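Local coordinates for protein Phenylalanine/tyrosine ammonia-lyase (Rhodosporidium toruloides, PDB 1Y2M) that catalyses the non-oxidative deamination of L-phenylalanine and L-tyrosine to trans-cinnamic and p-coumaric acid, the commitment step of phenylpropanoid metabolism, at residues 298-303 with 441-446; 456-461 with 643-648; 662-667 with 708-713. All coordinates share one frame; numbering follows the deposited sequence.

Contact 1 of 3, residues 298-303 with 441-446; sequences AMTVEA and TEMLNA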
loop_
_atom_site.group_PDB
_atom_site.type_symbol
_atom_site.label_atom_id
_atom_site.label_comp_id
_atom_site.label_asym_id
_atom_site.label_seq_id
_atom_site.Cartn_x
_atom_site.Cartn_y
_atom_site.Cartn_z
ATOM N N ALA B 298 21.406 -13.657 17.893
ATOM C CA ALA B 298 22.273 -14.390 18.838
ATOM C C ALA B 298 23.036 -13.364 19.709
ATOM O O ALA B 298 23.060 -13.461 20.965
ATOM C CB ALA B 298 23.224 -15.286 18.110
HETATM N N MSE B 299 23.633 -12.360 19.080
HETATM C CA MSE B 299 24.458 -11.401 19.858
HETATM C C MSE B 299 23.633 -10.571 20.813
HETATM O O MSE B 299 24.074 -10.147 21.891
HETATM C CB MSE B 299 25.295 -10.570 18.912
HETATM C CG MSE B 299 26.222 -11.438 18.197
HETATM SE SE MSE B 299 27.454 -10.430 17.042
HETATM C CE MSE B 299 28.770 -10.065 18.334
ATOM N N THR B 300 22.407 -10.296 20.395
ATOM C CA THR B 300 21.451 -9.615 21.295
ATOM C C THR B 300 21.057 -10.485 22.485
ATOM O O THR B 300 20.892 -9.988 23.605
ATOM C CB THR B 300 20.235 -9.083 20.524
ATOM O OG1 THR B 300 20.659 -8.251 19.416
ATOM C CG2 THR B 300 19.321 -8.258 21.428
ATOM N N VAL B 301 20.838 -11.783 22.271
ATOM C CA VAL B 301 20.533 -12.657 23.404
ATOM C C VAL B 301 21.717 -12.549 24.378
ATOM O O VAL B 301 21.527 -12.453 25.597
ATOM C CB VAL B 301 20.307 -14.129 22.959
ATOM C CG1 VAL B 301 20.226 -15.063 24.155
ATOM C CG2 VAL B 301 19.037 -14.280 22.078
ATOM N N GLU B 302 22.939 -12.537 23.843
ATOM C CA GLU B 302 24.121 -12.426 24.712
ATOM C C GLU B 302 24.154 -11.085 25.473
ATOM O O GLU B 302 24.268 -11.046 26.685
ATOM C CB GLU B 302 25.405 -12.632 23.899
ATOM C CG GLU B 302 25.542 -14.038 23.366
ATOM C CD GLU B 302 26.924 -14.251 22.738
ATOM O OE1 GLU B 302 27.122 -13.693 21.647
ATOM O OE2 GLU B 302 27.822 -14.930 23.335
ATOM N N ALA B 303 23.963 -9.969 24.767
ATOM C CA ALA B 303 23.994 -8.656 25.414
ATOM C C ALA B 303 22.884 -8.532 26.467
ATOM O O ALA B 303 23.058 -7.879 27.460
ATOM C CB ALA B 303 23.830 -7.557 24.406
ATOM N N THR B 441 15.604 -1.873 19.859
ATOM C CA THR B 441 14.990 -0.795 20.640
ATOM C C THR B 441 14.704 -1.258 22.078
ATOM O O THR B 441 14.735 -0.470 23.024
ATOM C CB THR B 441 13.816 -0.183 19.891
ATOM O OG1 THR B 441 13.549 1.138 20.446
ATOM C CG2 THR B 441 12.611 -1.064 19.950
ATOM N N GLU B 442 14.495 -2.555 22.273
ATOM C CA GLU B 442 14.379 -3.123 23.607
ATOM C C GLU B 442 15.704 -2.990 24.343
ATOM O O GLU B 442 15.757 -2.573 25.501
ATOM C CB GLU B 442 13.944 -4.581 23.506
ATOM C CG GLU B 442 13.781 -5.291 24.849
ATOM C CD GLU B 442 13.351 -6.741 24.710
ATOM O OE1 GLU B 442 12.915 -7.176 23.597
ATOM O OE2 GLU B 442 13.477 -7.461 25.737
HETATM N N MSE B 443 16.768 -3.347 23.650
HETATM C CA MSE B 443 18.109 -3.285 24.206
HETATM C C MSE B 443 18.525 -1.861 24.583
HETATM O O MSE B 443 19.304 -1.695 25.516
HETATM C CB MSE B 443 19.155 -3.877 23.229
HETATM C CG MSE B 443 20.456 -4.054 23.825
HETATM SE SE MSE B 443 21.681 -5.021 22.604
HETATM C CE MSE B 443 21.586 -3.751 21.085
ATOM N N LEU B 444 18.032 -0.869 23.836
ATOM C CA LEU B 444 18.313 0.547 24.081
ATOM C C LEU B 444 17.338 1.210 25.068
ATOM O O LEU B 444 17.391 2.448 25.287
ATOM C CB LEU B 444 18.305 1.303 22.755
ATOM C CG LEU B 444 19.389 0.829 21.769
ATOM C CD1 LEU B 444 19.339 1.744 20.510
ATOM C CD2 LEU B 444 20.743 0.729 22.372
ATOM N N ASN B 445 16.430 0.416 25.615
ATOM C CA ASN B 445 15.457 0.878 26.614
ATOM C C ASN B 445 15.891 0.496 28.008
ATOM O O ASN B 445 15.897 -0.680 28.369
ATOM C CB ASN B 445 14.079 0.275 26.280
ATOM C CG ASN B 445 12.957 0.872 27.115
ATOM O OD1 ASN B 445 13.114 1.071 28.319
ATOM N ND2 ASN B 445 11.829 1.169 26.490
ATOM N N ALA B 446 16.253 1.510 28.793
ATOM C CA ALA B 446 16.820 1.301 30.142
ATOM C C ALA B 446 15.863 0.548 31.041
ATOM O O ALA B 446 16.272 -0.172 31.935
ATOM C CB ALA B 446 17.141 2.679 30.777
#
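The hydroxyl OG1 of Thr300, whose methyl meets Met443, is gripped by two groups outside the contact: the carbonyl O of Leu296, one turn back along the same helix, and NE2 of His527 on helix 506-560. With the polar branch engaged there, the other branch is committed to apolar work. CG2 lies anti to the backbone N (the hydroxyl has chi1 -53°) and faces helix 416-443, where it meets the selenium of Met443, 4.2 Å from CG2 to SE. The two side chains cross obliquely. Ala303, three residues further on, brings its CB to 3.8 Å from the same SE, so the selenium meets both side chains, which project from one flank of helix 273-303. In the predominantly helical fold of this PAL/histidase family member, the contact joins helix 273-303 to the end of helix 416-443: one long, unbranched side chain makes the whole approach from the latter, the CA atoms of Thr300 and Met443 being 7.7 Å apart. Met443 reaches across because its chain is extended through chi1 (-170°) and chi2, then bends at chi3 (58°), which leaves the terminal CE farther from Thr300 and Ala303 than the selenium is. Met443 is a selenomethionine, and all three touching residues are buried. Helix 506-560 also packs on this flank, through Val531 against Thr300 and Ala534 against Ala303.

Contact 2 of 3, residues 456-461 with 643-648; sequences LAAEDP and TFWSAA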
loop_
_atom_site.group_PDB
_atom_site.type_symbol
_atom_site.label_atom_id
_atom_site.label_comp_id
_atom_site.label_asym_id
_atom_site.label_seq_id
_atom_site.Cartn_x
_atom_site.Cartn_y
_atom_site.Cartn_z
ATOM N N LEU B 456 23.292 2.964 26.275
ATOM C CA LEU B 456 24.597 2.331 26.156
ATOM C C LEU B 456 25.739 3.334 26.346
ATOM O O LEU B 456 26.847 3.228 25.775
ATOM C CB LEU B 456 24.718 1.488 24.879
ATOM C CG LEU B 456 23.614 0.476 24.604
ATOM C CD1 LEU B 456 23.945 -0.342 23.360
ATOM C CD2 LEU B 456 23.369 -0.464 25.744
ATOM N N ALA B 457 25.490 4.306 27.204
ATOM C CA ALA B 457 26.523 5.261 27.546
ATOM C C ALA B 457 27.553 4.552 28.440
ATOM O O ALA B 457 27.169 3.858 29.405
ATOM C CB ALA B 457 25.905 6.403 28.314
ATOM N N ALA B 458 28.831 4.739 28.155
ATOM C CA ALA B 458 29.895 4.108 28.955
ATOM C C ALA B 458 30.159 4.794 30.294
ATOM O O ALA B 458 30.719 4.176 31.189
ATOM C CB ALA B 458 31.220 4.097 28.154
ATOM N N GLU B 459 29.861 6.082 30.340
ATOM C CA GLU B 459 30.148 6.913 31.503
ATOM C C GLU B 459 28.847 7.510 32.007
ATOM O O GLU B 459 27.761 7.001 31.678
ATOM C CB GLU B 459 31.235 7.948 31.186
ATOM C CG GLU B 459 32.615 7.290 30.835
ATOM C CD GLU B 459 33.315 6.681 32.032
ATOM O OE1 GLU B 459 33.045 7.082 33.204
ATOM O OE2 GLU B 459 34.207 5.839 31.813
ATOM N N ASP B 460 28.921 8.543 32.847
ATOM C CA ASP B 460 27.669 9.084 33.449
ATOM C C ASP B 460 26.651 9.499 32.390
ATOM O O ASP B 460 26.977 10.262 31.479
ATOM C CB ASP B 460 27.967 10.255 34.392
ATOM C CG ASP B 460 28.329 9.816 35.814
ATOM O OD1 ASP B 460 28.318 8.627 36.159
ATOM O OD2 ASP B 460 28.607 10.722 36.616
ATOM N N PRO B 461 25.420 8.964 32.487
ATOM C CA PRO B 461 24.401 9.213 31.484
ATOM C C PRO B 461 23.887 10.635 31.474
ATOM O O PRO B 461 23.249 11.039 30.496
ATOM C CB PRO B 461 23.279 8.229 31.855
ATOM C CG PRO B 461 23.761 7.372 32.878
ATOM C CD PRO B 461 25.018 7.911 33.442
ATOM N N THR B 643 40.570 -0.214 33.428
ATOM C CA THR B 643 41.241 -1.413 32.949
ATOM C C THR B 643 40.783 -1.724 31.515
ATOM O O THR B 643 41.628 -1.994 30.649
ATOM C CB THR B 643 40.973 -2.583 33.854
ATOM O OG1 THR B 643 41.572 -2.336 35.121
ATOM C CG2 THR B 643 41.510 -3.871 33.255
ATOM N N PHE B 644 39.472 -1.658 31.240
ATOM C CA PHE B 644 38.962 -1.798 29.878
ATOM C C PHE B 644 39.522 -0.765 28.914
ATOM O O PHE B 644 40.000 -1.104 27.836
ATOM C CB PHE B 644 37.428 -1.658 29.898
ATOM C CG PHE B 644 36.770 -1.762 28.551
ATOM C CD1 PHE B 644 36.460 -2.990 28.011
ATOM C CD2 PHE B 644 36.389 -0.617 27.858
ATOM C CE1 PHE B 644 35.832 -3.093 26.774
ATOM C CE2 PHE B 644 35.765 -0.695 26.608
ATOM C CZ PHE B 644 35.497 -1.932 26.059
ATOM N N TRP B 645 39.389 0.507 29.258
ATOM C CA TRP B 645 39.673 1.552 28.257
ATOM C C TRP B 645 41.152 1.791 28.026
ATOM O O TRP B 645 41.530 2.360 26.997
ATOM C CB TRP B 645 39.022 2.868 28.641
ATOM C CG TRP B 645 37.537 2.829 28.516
ATOM C CD1 TRP B 645 36.637 2.800 29.538
ATOM C CD2 TRP B 645 36.766 2.792 27.299
ATOM N NE1 TRP B 645 35.380 2.747 29.040
ATOM C CE2 TRP B 645 35.423 2.756 27.668
ATOM C CE3 TRP B 645 37.091 2.813 25.930
ATOM C CZ2 TRP B 645 34.395 2.717 26.741
ATOM C CZ3 TRP B 645 36.049 2.752 25.004
ATOM C CH2 TRP B 645 34.736 2.760 25.410
ATOM N N SER B 646 41.993 1.416 28.966
ATOM C CA SER B 646 43.400 1.734 28.848
ATOM C C SER B 646 44.167 0.673 28.026
ATOM O O SER B 646 45.359 0.848 27.668
ATOM C CB SER B 646 44.010 1.928 30.241
ATOM O OG SER B 646 44.016 0.701 30.935
ATOM N N ALA B 647 43.480 -0.427 27.738
ATOM C CA ALA B 647 44.056 -1.521 26.985
ATOM C C ALA B 647 43.447 -1.552 25.599
ATOM O O ALA B 647 42.348 -1.105 25.386
ATOM C CB ALA B 647 43.800 -2.832 27.687
ATOM N N ALA B 648 44.167 -2.165 24.662
ATOM C CA ALA B 648 43.622 -2.355 23.310
ATOM C C ALA B 648 42.350 -3.209 23.281
ATOM O O ALA B 648 42.122 -4.023 24.177
ATOM C CB ALA B 648 44.679 -3.006 22.419
HETATM O O HOH W 1 33.266 3.192 30.989
#
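Ala458 and Trp645 touch through CB and CZ2, 3.7 Å apart, where the last turn or so of helix 619-646 meets the loop between helices 416-443 and 468-484. In the mostly helical PAL/histidase fold, loop and helix are joined here by this apolar touch and a bridging water. The methyl of Ala458 approaches the six-membered part of the indole obliquely. Trp645 holds its CG beside the backbone N (chi1 -70°), which sends the ring system across to the loop. Over one indole face stands the preceding residue, Phe644, its CD2 3.4 Å from the indole plane, above the middle of the ring system; the phenyl edge there would restrict turning of the indole. Glu459 leaves its backbone alongside the contact and folds twice, at chi1 -64° and chi2 -72°, bringing its carboxylate round to the pyrrole N-H. The two do not bond directly, OE2 standing 4.3 Å from NE1. OE2 also forms a salt bridge with NE of Arg679, which would keep the carboxylate in place. Between acid and indole sits the water, in the indole plane at its edge. It accepts from Trp645 NE1 at 2.9 Å and donates to both Glu459 OE2 at 2.9 Å and the backbone O of Ala458 at 2.7 Å.

Contact 3 of 3, residues 662-667 with 708-713; sequences TQILYA and NNVLLK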
loop_
_atom_site.group_PDB
_atom_site.type_symbol
_atom_site.label_atom_id
_atom_site.label_comp_id
_atom_site.label_asym_id
_atom_site.label_seq_id
_atom_site.Cartn_x
_atom_site.Cartn_y
_atom_site.Cartn_z
ATOM N N THR B 662 30.273 -16.143 17.945
ATOM C CA THR B 662 29.896 -14.720 17.863
ATOM C C THR B 662 31.130 -13.822 18.026
ATOM O O THR B 662 31.133 -12.682 17.560
ATOM C CB THR B 662 28.819 -14.290 18.864
ATOM O OG1 THR B 662 29.227 -14.574 20.192
ATOM C CG2 THR B 662 27.472 -14.993 18.609
ATOM N N GLN B 663 32.186 -14.352 18.668
ATOM C CA GLN B 663 33.445 -13.626 18.763
ATOM C C GLN B 663 34.015 -13.300 17.348
ATOM O O GLN B 663 34.722 -12.292 17.153
ATOM C CB GLN B 663 34.439 -14.438 19.593
ATOM C CG GLN B 663 35.757 -13.712 19.924
ATOM C CD GLN B 663 36.688 -14.619 20.745
ATOM O OE1 GLN B 663 36.234 -15.270 21.684
ATOM N NE2 GLN B 663 37.958 -14.703 20.348
ATOM N N ILE B 664 33.726 -14.152 16.364
ATOM C CA ILE B 664 34.188 -13.932 14.990
ATOM C C ILE B 664 33.731 -12.592 14.464
ATOM O O ILE B 664 34.525 -11.814 13.854
ATOM C CB ILE B 664 33.759 -15.096 14.073
ATOM C CG1 ILE B 664 34.457 -16.361 14.536
ATOM C CG2 ILE B 664 34.137 -14.799 12.614
ATOM C CD1 ILE B 664 33.911 -17.698 13.897
ATOM N N LEU B 665 32.437 -12.320 14.657
ATOM C CA LEU B 665 31.839 -11.080 14.153
ATOM C C LEU B 665 32.333 -9.910 15.008
ATOM O O LEU B 665 32.626 -8.826 14.515
ATOM C CB LEU B 665 30.318 -11.154 14.164
ATOM C CG LEU B 665 29.571 -10.017 13.425
ATOM C CD1 LEU B 665 30.204 -9.668 12.118
ATOM C CD2 LEU B 665 28.106 -10.295 13.268
ATOM N N TYR B 666 32.418 -10.120 16.311
ATOM C CA TYR B 666 32.937 -9.084 17.205
ATOM C C TYR B 666 34.340 -8.619 16.768
ATOM O O TYR B 666 34.598 -7.438 16.582
ATOM C CB TYR B 666 33.006 -9.625 18.632
ATOM C CG TYR B 666 33.557 -8.682 19.682
ATOM C CD1 TYR B 666 32.706 -7.902 20.454
ATOM C CD2 TYR B 666 34.913 -8.600 19.933
ATOM C CE1 TYR B 666 33.187 -7.024 21.433
ATOM C CE2 TYR B 666 35.415 -7.721 20.906
ATOM C CZ TYR B 666 34.554 -6.956 21.655
ATOM O OH TYR B 666 35.008 -6.099 22.630
ATOM N N ALA B 667 35.241 -9.586 16.601
ATOM C CA ALA B 667 36.609 -9.314 16.146
ATOM C C ALA B 667 36.614 -8.656 14.782
ATOM O O ALA B 667 37.376 -7.746 14.542
ATOM C CB ALA B 667 37.447 -10.598 16.130
ATOM N N ASN B 708 30.379 -11.031 4.220
ATOM C CA ASN B 708 29.771 -12.299 3.819
ATOM C C ASN B 708 30.530 -13.524 4.232
ATOM O O ASN B 708 29.927 -14.437 4.807
ATOM C CB ASN B 708 29.511 -12.377 2.325
ATOM C CG ASN B 708 28.517 -11.302 1.838
ATOM O OD1 ASN B 708 27.824 -10.659 2.646
ATOM N ND2 ASN B 708 28.474 -11.084 0.488
ATOM N N ASN B 709 31.841 -13.545 4.020
ATOM C CA ASN B 709 32.636 -14.716 4.464
ATOM C C ASN B 709 32.718 -14.853 5.981
ATOM O O ASN B 709 32.924 -15.930 6.485
ATOM C CB ASN B 709 34.028 -14.702 3.839
ATOM C CG ASN B 709 34.016 -15.141 2.350
ATOM O OD1 ASN B 709 33.093 -15.842 1.875
ATOM N ND2 ASN B 709 35.063 -14.747 1.617
ATOM N N VAL B 710 32.544 -13.751 6.680
ATOM C CA VAL B 710 32.441 -13.753 8.154
ATOM C C VAL B 710 31.196 -14.475 8.647
ATOM O O VAL B 710 31.301 -15.309 9.517
ATOM C CB VAL B 710 32.494 -12.324 8.708
ATOM C CG1 VAL B 710 32.552 -12.347 10.209
ATOM C CG2 VAL B 710 33.676 -11.600 8.147
ATOM N N LEU B 711 30.047 -14.172 8.051
ATOM C CA LEU B 711 28.778 -14.852 8.348
ATOM C C LEU B 711 28.921 -16.319 8.057
ATOM O O LEU B 711 28.461 -17.160 8.849
ATOM C CB LEU B 711 27.659 -14.223 7.513
ATOM C CG LEU B 711 27.393 -12.759 7.872
ATOM C CD1 LEU B 711 26.433 -12.137 6.853
ATOM C CD2 LEU B 711 26.788 -12.717 9.253
ATOM N N LEU B 712 29.589 -16.638 6.948
ATOM C CA LEU B 712 29.748 -18.061 6.580
ATOM C C LEU B 712 30.599 -18.779 7.596
ATOM O O LEU B 712 30.246 -19.852 8.065
ATOM C CB LEU B 712 30.328 -18.200 5.173
ATOM C CG LEU B 712 30.363 -19.622 4.603
ATOM C CD1 LEU B 712 28.982 -20.233 4.485
ATOM C CD2 LEU B 712 31.089 -19.628 3.234
ATOM N N LYS B 713 31.721 -18.178 7.974
ATOM C CA LYS B 713 32.612 -18.795 8.952
ATOM C C LYS B 713 31.901 -19.044 10.301
ATOM O O LYS B 713 32.107 -20.072 10.932
ATOM C CB LYS B 713 33.807 -17.876 9.185
ATOM C CG LYS B 713 35.059 -18.571 9.571
ATOM C CD LYS B 713 36.001 -17.691 10.384
ATOM C CE LYS B 713 36.739 -16.635 9.551
ATOM N NZ LYS B 713 37.914 -16.087 10.361
#
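Ile664 and Val710 run past each other in opposite directions, their CG2 and CG1 methyls 3.8 Å apart, where the C-terminal helix 708-714 packs nearly antiparallel against helix 662-672. The segment axes, 9.3 Å apart at closest approach, make an angle of 160°. Val710 meets a second neighbour quite differently: Leu665 lies across it at about a right angle, with CD1 at 4.0 Å from the same Val710 CG1. That methyl is anti to the backbone N (chi1 -173°), an orientation that sends it between the two adjacent side chains of helix 662-672. Leu665 is buried, and it also packs on Met299 of helix 273-303 and Leu528 of helix 506-560, which lie under helix 662-672. Lys713, one turn after Val710, is laid against Ile664. Its methylene CD is 4.1 Å from Ile664 CD1 and equally far from CG2, so the isoleucine is embraced by two side chains of helix 708-714. With CG anti to the backbone N, the lysine chain bends at chi3 (-75°), and its apolar stem does the touching. No hydrogen bond or salt bridge joins the segments. The pairing therefore rests on dispersion and burial of methyl and methylene groups, and the exposed lysine covers the edge of the apolar patch with its methylenes while its ammonium group probably stays hydrated.

Contact 1 touches both of the others. Toward contact 2, centred 18 Å away, Leu444 CD2 packs on Leu456 CD1 at 3.5 Å. Toward contact 3, centred 19 Å away, the link is partly polar: Glu302 OE1 stands 2.7 Å from Thr662 OG1, a probable hydrogen bond, while Met299 SE lies 3.8 Å from Leu665 CD2. Contacts 2 and 3 do not touch; their centres are 24 Å apart and their nearest atoms about 5 Å, although helices 619-646 and 662-672 are consecutive. The Thr300 side chain is about 11 Å from that of Arg366, which probably binds cinnamate, whereas contacts 2 and 3 lie away from the active-site residues.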